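Local coordinates for putative acyl-[acyl-carrier-protein]--UDP-N-acetylglucosamine O-acyltransferase (Bacteroides fragilis, PDB 4R36) that probably transfers an acyl chain from acyl carrier protein to UDP-N-acetylglucosamine, at residues A[172-180]-A[261-271]. Numbering follows the deposited sequence.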
ATOM      1  N   MET A 172      -0.183  -3.455 -11.603  1.00 19.10           N
ATOM      2  CA  MET A 172      -0.075  -3.410 -13.052  1.00 23.61           C
ATOM      3  C   MET A 172       1.326  -3.885 -13.341  1.00 25.39           C
ATOM      4  O   MET A 172       2.296  -3.201 -12.995  1.00 23.42           O
ATOM      5  CB  MET A 172      -0.234  -1.954 -13.527  1.00 24.70           C
ATOM      6  CG  MET A 172       0.053  -1.817 -14.969  1.00 25.98           C
ATOM      7  SD  MET A 172      -0.603  -0.346 -15.714  1.00 26.11           S
ATOM      8  CE  MET A 172      -0.452  -0.784 -17.445  1.00 29.62           C
ATOM      9  N   HIS A 173       1.422  -5.067 -13.901  1.00 22.08           N
ATOM     10  CA  HIS A 173       2.666  -5.654 -14.244  1.00 22.58           C
ATOM     11  C   HIS A 173       3.489  -4.893 -15.321  1.00 18.75           C
ATOM     12  O   HIS A 173       2.927  -4.236 -16.197  1.00 17.63           O
ATOM     13  CB  HIS A 173       2.344  -7.019 -14.792  1.00 24.58           C
ATOM     14  CG  HIS A 173       3.469  -7.971 -14.729  1.00 27.31           C
ATOM     15  ND1 HIS A 173       4.272  -8.254 -15.805  1.00 32.64           N
ATOM     16  CD2 HIS A 173       3.903  -8.758 -13.713  1.00 33.77           C
ATOM     17  CE1 HIS A 173       5.187  -9.145 -15.460  1.00 28.47           C
ATOM     18  NE2 HIS A 173       4.978  -9.468 -14.198  1.00 36.07           N
ATOM     19  N   GLN A 174       4.813  -5.076 -15.318  1.00 19.54           N
ATOM     20  CA  GLN A 174       5.687  -4.372 -16.306  1.00 18.33           C
ATOM     21  C   GLN A 174       5.265  -4.590 -17.722  1.00 17.68           C
ATOM     22  O   GLN A 174       4.777  -5.674 -18.099  1.00 19.25           O
ATOM     23  CB  GLN A 174       7.214  -4.709 -16.138  1.00 20.87           C
ATOM     24  CG  GLN A 174       7.484  -6.173 -16.080  1.00 26.48           C
ATOM     25  CD  GLN A 174       8.961  -6.465 -15.945  1.00 34.94           C
ATOM     26  OE1 GLN A 174       9.760  -5.564 -15.682  1.00 36.64           O
ATOM     27  NE2 GLN A 174       9.329  -7.732 -16.151  1.00 35.87           N
ATOM     28  N   PHE A 175       5.427  -3.553 -18.522  1.00 16.21           N
ATOM     29  CA  PHE A 175       5.173  -3.588 -19.951  1.00 17.97           C
ATOM     30  C   PHE A 175       3.669  -3.687 -20.321  1.00 16.76           C
ATOM     31  O   PHE A 175       3.340  -3.921 -21.502  1.00 21.28           O
ATOM     32  CB  PHE A 175       5.922  -4.749 -20.686  1.00 20.14           C
ATOM     33  CG  PHE A 175       7.392  -4.827 -20.412  1.00 24.48           C
ATOM     34  CD1 PHE A 175       8.249  -3.851 -20.905  1.00 29.41           C
ATOM     35  CD2 PHE A 175       7.920  -5.874 -19.682  1.00 27.03           C
ATOM     36  CE1 PHE A 175       9.639  -3.908 -20.668  1.00 31.13           C
ATOM     37  CE2 PHE A 175       9.308  -5.925 -19.402  1.00 32.37           C
ATOM     38  CZ  PHE A 175      10.164  -4.948 -19.912  1.00 29.82           C
ATOM     39  N   CYS A 176       2.774  -3.636 -19.360  1.00 14.86           N
ATOM     40  CA  CYS A 176       1.337  -3.668 -19.705  1.00 14.09           C
ATOM     41  C   CYS A 176       0.808  -2.327 -20.155  1.00 14.39           C
ATOM     42  O   CYS A 176       1.399  -1.266 -19.880  1.00 15.41           O
ATOM     43  CB  CYS A 176       0.519  -4.183 -18.522  1.00 15.28           C
ATOM     44  SG  CYS A 176       0.894  -5.964 -18.322  1.00 21.04           S
ATOM     45  N   ARG A 177      -0.327  -2.361 -20.838  1.00 14.04           N
ATOM     46  CA  ARG A 177      -0.984  -1.179 -21.308  1.00 14.78           C
ATOM     47  C   ARG A 177      -2.467  -1.219 -20.958  1.00 15.60           C
ATOM     48  O   ARG A 177      -3.123  -2.275 -21.054  1.00 16.30           O
ATOM     49  CB  ARG A 177      -0.827  -1.067 -22.857  1.00 15.12           C
ATOM     50  CG  ARG A 177      -1.475   0.184 -23.362  1.00 16.54           C
ATOM     51  CD  ARG A 177      -1.118   0.433 -24.821  1.00 19.93           C
ATOM     52  NE  ARG A 177      -1.821   1.555 -25.402  1.00 18.90           N
ATOM     53  CZ  ARG A 177      -1.970   1.755 -26.694  1.00 22.02           C
ATOM     54  NH1 ARG A 177      -1.384   0.914 -27.604  1.00 22.21           N
ATOM     55  NH2 ARG A 177      -2.704   2.803 -27.079  1.00 21.06           N
ATOM     56  N   VAL A 178      -2.979  -0.069 -20.499  1.00 15.39           N
ATOM     57  CA  VAL A 178      -4.380   0.160 -20.186  1.00 15.99           C
ATOM     58  C   VAL A 178      -4.970   1.184 -21.166  1.00 16.90           C
ATOM     59  O   VAL A 178      -4.482   2.326 -21.316  1.00 16.13           O
ATOM     60  CB  VAL A 178      -4.551   0.693 -18.733  1.00 16.70           C
ATOM     61  CG1 VAL A 178      -5.983   1.055 -18.404  1.00 17.17           C
ATOM     62  CG2 VAL A 178      -4.002  -0.321 -17.731  1.00 17.65           C
ATOM     63  N   GLY A 179      -6.071   0.800 -21.801  1.00 16.96           N
ATOM     64  CA  GLY A 179      -6.758   1.635 -22.794  1.00 15.19           C
ATOM     65  C   GLY A 179      -7.580   2.691 -22.143  1.00 15.86           C
ATOM     66  O   GLY A 179      -7.836   2.685 -20.914  1.00 14.45           O
ATOM     67  N   GLY A 180      -7.953   3.684 -22.960  1.00 16.19           N
ATOM     68  CA  GLY A 180      -8.789   4.746 -22.453  1.00 16.41           C
ATOM     69  C   GLY A 180     -10.109   4.325 -21.917  1.00 17.89           C
ATOM     70  O   GLY A 180     -10.684   3.334 -22.395  1.00 16.91           O
ATOM     71  N   TYR A 261     -10.581   2.218 -32.343  1.00 14.57           N
ATOM     72  CA  TYR A 261      -9.632   2.198 -31.259  1.00 16.02           C
ATOM     73  C   TYR A 261      -9.660   0.832 -30.565  1.00 16.34           C
ATOM     74  O   TYR A 261      -8.611   0.254 -30.291  1.00 15.96           O
ATOM     75  CB  TYR A 261      -9.979   3.306 -30.297  1.00 17.18           C
ATOM     76  CG  TYR A 261      -9.179   3.436 -29.025  1.00 17.51           C
ATOM     77  CD1 TYR A 261      -7.793   3.082 -28.955  1.00 19.96           C
ATOM     78  CD2 TYR A 261      -9.750   4.068 -27.951  1.00 19.06           C
ATOM     79  CE1 TYR A 261      -7.059   3.326 -27.793  1.00 18.31           C
ATOM     80  CE2 TYR A 261      -9.019   4.350 -26.800  1.00 18.34           C
ATOM     81  CZ  TYR A 261      -7.680   3.983 -26.736  1.00 19.07           C
ATOM     82  OH  TYR A 261      -7.069   4.227 -25.535  1.00 20.22           O
ATOM     83  N   ILE A 262     -10.843   0.286 -30.324  1.00 16.92           N
ATOM     84  CA  ILE A 262     -10.935  -1.064 -29.735  1.00 15.05           C
ATOM     85  C   ILE A 262     -10.174  -2.063 -30.586  1.00 16.49           C
ATOM     86  O   ILE A 262      -9.317  -2.845 -30.119  1.00 14.93           O
ATOM     87  CB  ILE A 262     -12.390  -1.488 -29.612  1.00 16.12           C
ATOM     88  CG1 ILE A 262     -13.115  -0.664 -28.593  1.00 16.28           C
ATOM     89  CG2 ILE A 262     -12.553  -2.964 -29.296  1.00 16.30           C
ATOM     90  CD1 ILE A 262     -14.621  -0.817 -28.683  1.00 16.63           C
ATOM     91  N   VAL A 263     -10.460  -2.035 -31.888  1.00 16.13           N
ATOM     92  CA  VAL A 263      -9.837  -2.998 -32.816  1.00 17.43           C
ATOM     93  C   VAL A 263      -8.317  -2.853 -32.906  1.00 17.78           C
ATOM     94  O   VAL A 263      -7.565  -3.804 -32.798  1.00 17.43           O
ATOM     95  CB  VAL A 263     -10.531  -2.948 -34.205  1.00 18.03           C
ATOM     96  CG1 VAL A 263      -9.740  -3.740 -35.215  1.00 20.50           C
ATOM     97  CG2 VAL A 263     -11.963  -3.435 -34.073  1.00 18.95           C
ATOM     98  N   ASP A 264      -7.854  -1.654 -33.119  1.00 17.94           N
ATOM     99  CA  ASP A 264      -6.443  -1.407 -33.244  1.00 20.21           C
ATOM    100  C   ASP A 264      -5.700  -1.796 -31.942  1.00 18.79           C
ATOM    101  O   ASP A 264      -4.617  -2.387 -32.011  1.00 17.44           O
ATOM    102  CB  ASP A 264      -6.217   0.091 -33.460  1.00 24.39           C
ATOM    103  CG  ASP A 264      -4.806   0.380 -33.978  1.00 31.80           C
ATOM    104  OD1 ASP A 264      -4.534   0.152 -35.169  1.00 42.88           O
ATOM    105  OD2 ASP A 264      -3.934   0.741 -33.188  1.00 39.10           O
ATOM    106  N   PHE A 265      -6.261  -1.367 -30.800  1.00 15.83           N
ATOM    107  CA  PHE A 265      -5.668  -1.674 -29.538  1.00 16.90           C
ATOM    108  C   PHE A 265      -5.450  -3.197 -29.361  1.00 17.38           C
ATOM    109  O   PHE A 265      -4.352  -3.645 -29.077  1.00 19.33           O
ATOM    110  CB  PHE A 265      -6.535  -1.163 -28.376  1.00 16.32           C
ATOM    111  CG  PHE A 265      -5.881  -1.349 -27.019  1.00 16.35           C
ATOM    112  CD1 PHE A 265      -5.864  -2.575 -26.398  1.00 16.58           C
ATOM    113  CD2 PHE A 265      -5.341  -0.275 -26.334  1.00 16.84           C
ATOM    114  CE1 PHE A 265      -5.295  -2.753 -25.130  1.00 17.31           C
ATOM    115  CE2 PHE A 265      -4.773  -0.432 -25.072  1.00 16.13           C
ATOM    116  CZ  PHE A 265      -4.770  -1.660 -24.453  1.00 17.55           C
ATOM    117  N   ILE A 266      -6.495  -3.987 -29.634  1.00 17.00           N
ATOM    118  CA  ILE A 266      -6.390  -5.436 -29.452  1.00 16.84           C
ATOM    119  C   ILE A 266      -5.487  -6.061 -30.505  1.00 19.00           C
ATOM    120  O   ILE A 266      -4.631  -6.909 -30.192  1.00 16.46           O
ATOM    121  CB  ILE A 266      -7.762  -6.079 -29.446  1.00 15.98           C
ATOM    122  CG1 ILE A 266      -8.567  -5.486 -28.249  1.00 15.70           C
ATOM    123  CG2 ILE A 266      -7.688  -7.597 -29.430  1.00 15.64           C
ATOM    124  CD1 ILE A 266     -10.044  -5.754 -28.293  1.00 16.66           C
ATOM    125  N   ARG A 267      -5.699  -5.660 -31.746  1.00 19.42           N
ATOM    126  CA  ARG A 267      -4.949  -6.212 -32.844  1.00 19.61           C
ATOM    127  C   ARG A 267      -3.451  -6.008 -32.643  1.00 20.24           C
ATOM    128  O   ARG A 267      -2.648  -6.906 -32.920  1.00 22.27           O
ATOM    129  CB  ARG A 267      -5.400  -5.533 -34.154  1.00 18.47           C
ATOM    130  CG  ARG A 267      -4.768  -6.170 -35.352  1.00 22.41           C
ATOM    131  CD  ARG A 267      -5.446  -5.679 -36.627  1.00 23.49           C
ATOM    132  NE  ARG A 267      -6.677  -6.414 -36.895  1.00 21.14           N
ATOM    133  CZ  ARG A 267      -7.722  -5.918 -37.552  1.00 19.56           C
ATOM    134  NH1 ARG A 267      -7.743  -4.659 -37.932  1.00 20.20           N
ATOM    135  NH2 ARG A 267      -8.798  -6.690 -37.783  1.00 21.91           N
ATOM    136  N   ASN A 268      -3.040  -4.891 -32.107  1.00 18.93           N
ATOM    137  CA  ASN A 268      -1.592  -4.659 -31.926  1.00 20.90           C
ATOM    138  C   ASN A 268      -1.092  -4.868 -30.509  1.00 19.20           C
ATOM    139  O   ASN A 268       0.011  -4.433 -30.161  1.00 18.39           O
ATOM    140  CB  ASN A 268      -1.254  -3.228 -32.412  1.00 21.93           C
ATOM    141  CG  ASN A 268      -1.627  -3.055 -33.883  1.00 25.26           C
ATOM    142  OD1 ASN A 268      -2.502  -2.274 -34.294  1.00 28.58           O
ATOM    143  ND2 ASN A 268      -1.135  -3.960 -34.617  1.00 29.40           N
ATOM    144  N   SER A 269      -1.934  -5.440 -29.684  1.00 17.86           N
ATOM    145  CA  SER A 269      -1.589  -5.671 -28.249  1.00 18.36           C
ATOM    146  C   SER A 269      -0.280  -6.434 -28.119  1.00 18.87           C
ATOM    147  O   SER A 269      -0.128  -7.576 -28.610  1.00 15.70           O
ATOM    148  CB  SER A 269      -2.695  -6.467 -27.549  1.00 18.08           C
ATOM    149  OG  SER A 269      -2.278  -6.910 -26.256  1.00 17.07           O
ATOM    150  N   GLU A 270       0.652  -5.865 -27.393  1.00 18.93           N
ATOM    151  CA  GLU A 270       1.886  -6.535 -27.156  1.00 21.62           C
ATOM    152  C   GLU A 270       1.840  -7.711 -26.223  1.00 21.25           C
ATOM    153  O   GLU A 270       2.666  -8.618 -26.341  1.00 18.29           O
ATOM    154  CB  GLU A 270       2.867  -5.602 -26.486  1.00 27.37           C
ATOM    155  CG  GLU A 270       3.049  -4.310 -27.195  1.00 32.29           C
ATOM    156  CD  GLU A 270       3.754  -4.455 -28.522  1.00 43.35           C
ATOM    157  OE1 GLU A 270       4.360  -5.512 -28.802  1.00 42.82           O
ATOM    158  OE2 GLU A 270       3.699  -3.464 -29.254  1.00 49.50           O
ATOM    159  N   ARG A 271       1.032  -7.631 -25.188  1.00 19.94           N
ATOM    160  CA  ARG A 271       0.947  -8.750 -24.266  1.00 22.36           C
ATOM    161  C   ARG A 271      -0.188  -9.739 -24.469  1.00 19.03           C
ATOM    162  O   ARG A 271      -0.266 -10.744 -23.744  1.00 14.82           O
ATOM    163  CB  ARG A 271       0.892  -8.189 -22.867  1.00 24.22           C
ATOM    164  CG  ARG A 271       2.245  -7.466 -22.712  1.00 31.35           C
ATOM    165  CD  ARG A 271       2.810  -7.282 -21.382  1.00 32.57           C
ATOM    166  NE  ARG A 271       2.725  -8.395 -20.464  1.00 36.30           N
ATOM    167  CZ  ARG A 271       3.682  -8.816 -19.655  1.00 34.17           C
ATOM    168  NH1 ARG A 271       4.898  -8.326 -19.733  1.00 36.66           N
ATOM    169  NH2 ARG A 271       3.421  -9.821 -18.826  1.00 32.64           N
TER
HETATM  170  O   HOH W   1      -2.535   0.201 -30.314  1.00 34.97           O
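Phe265 and Arg177 lie side chain beside side chain, pointing in opposing senses, where helix 257-267, in the C-terminal helical region, packs beside a late coil of the left-handed beta helix. Arg177 runs extended from strand 177-178, with CG anti to the backbone N (chi1 -178°), and this brings CG, CD and NE past the CE2 corner of the phenyl ring. Phe265 CE2 sits over one face of the Arg177 guanidinium, 3.6 Å from NE, and the two planes are tilted 52° apart. Phe265 CE2 also reaches Gly179 CA at 3.7 Å, where the backbone carries no side chain. Beyond the ring, Arg177 NH2 forms a salt bridge with Asp161, while NH1 reaches Asp264 OD2 through a water. Asp161 is also hydrogen-bonded to Tyr261 OH, the same oxygen that receives Gly180 N at 2.8 Å and 163°, so one hydroxyl joins helix and coil.

At the other end Arg271, bent at chi3, reaches in against the type II turn 173-176, next to Gln174 of the UDP-N-acetylglucosamine site, its CD 3.4 Å from Phe175 O. Its NH2 is held by Ser191 O, its NH1 comes to the edge of the Phe175 ring, and one guanidinium face carries Cys176 SG, 3.7 Å from NE.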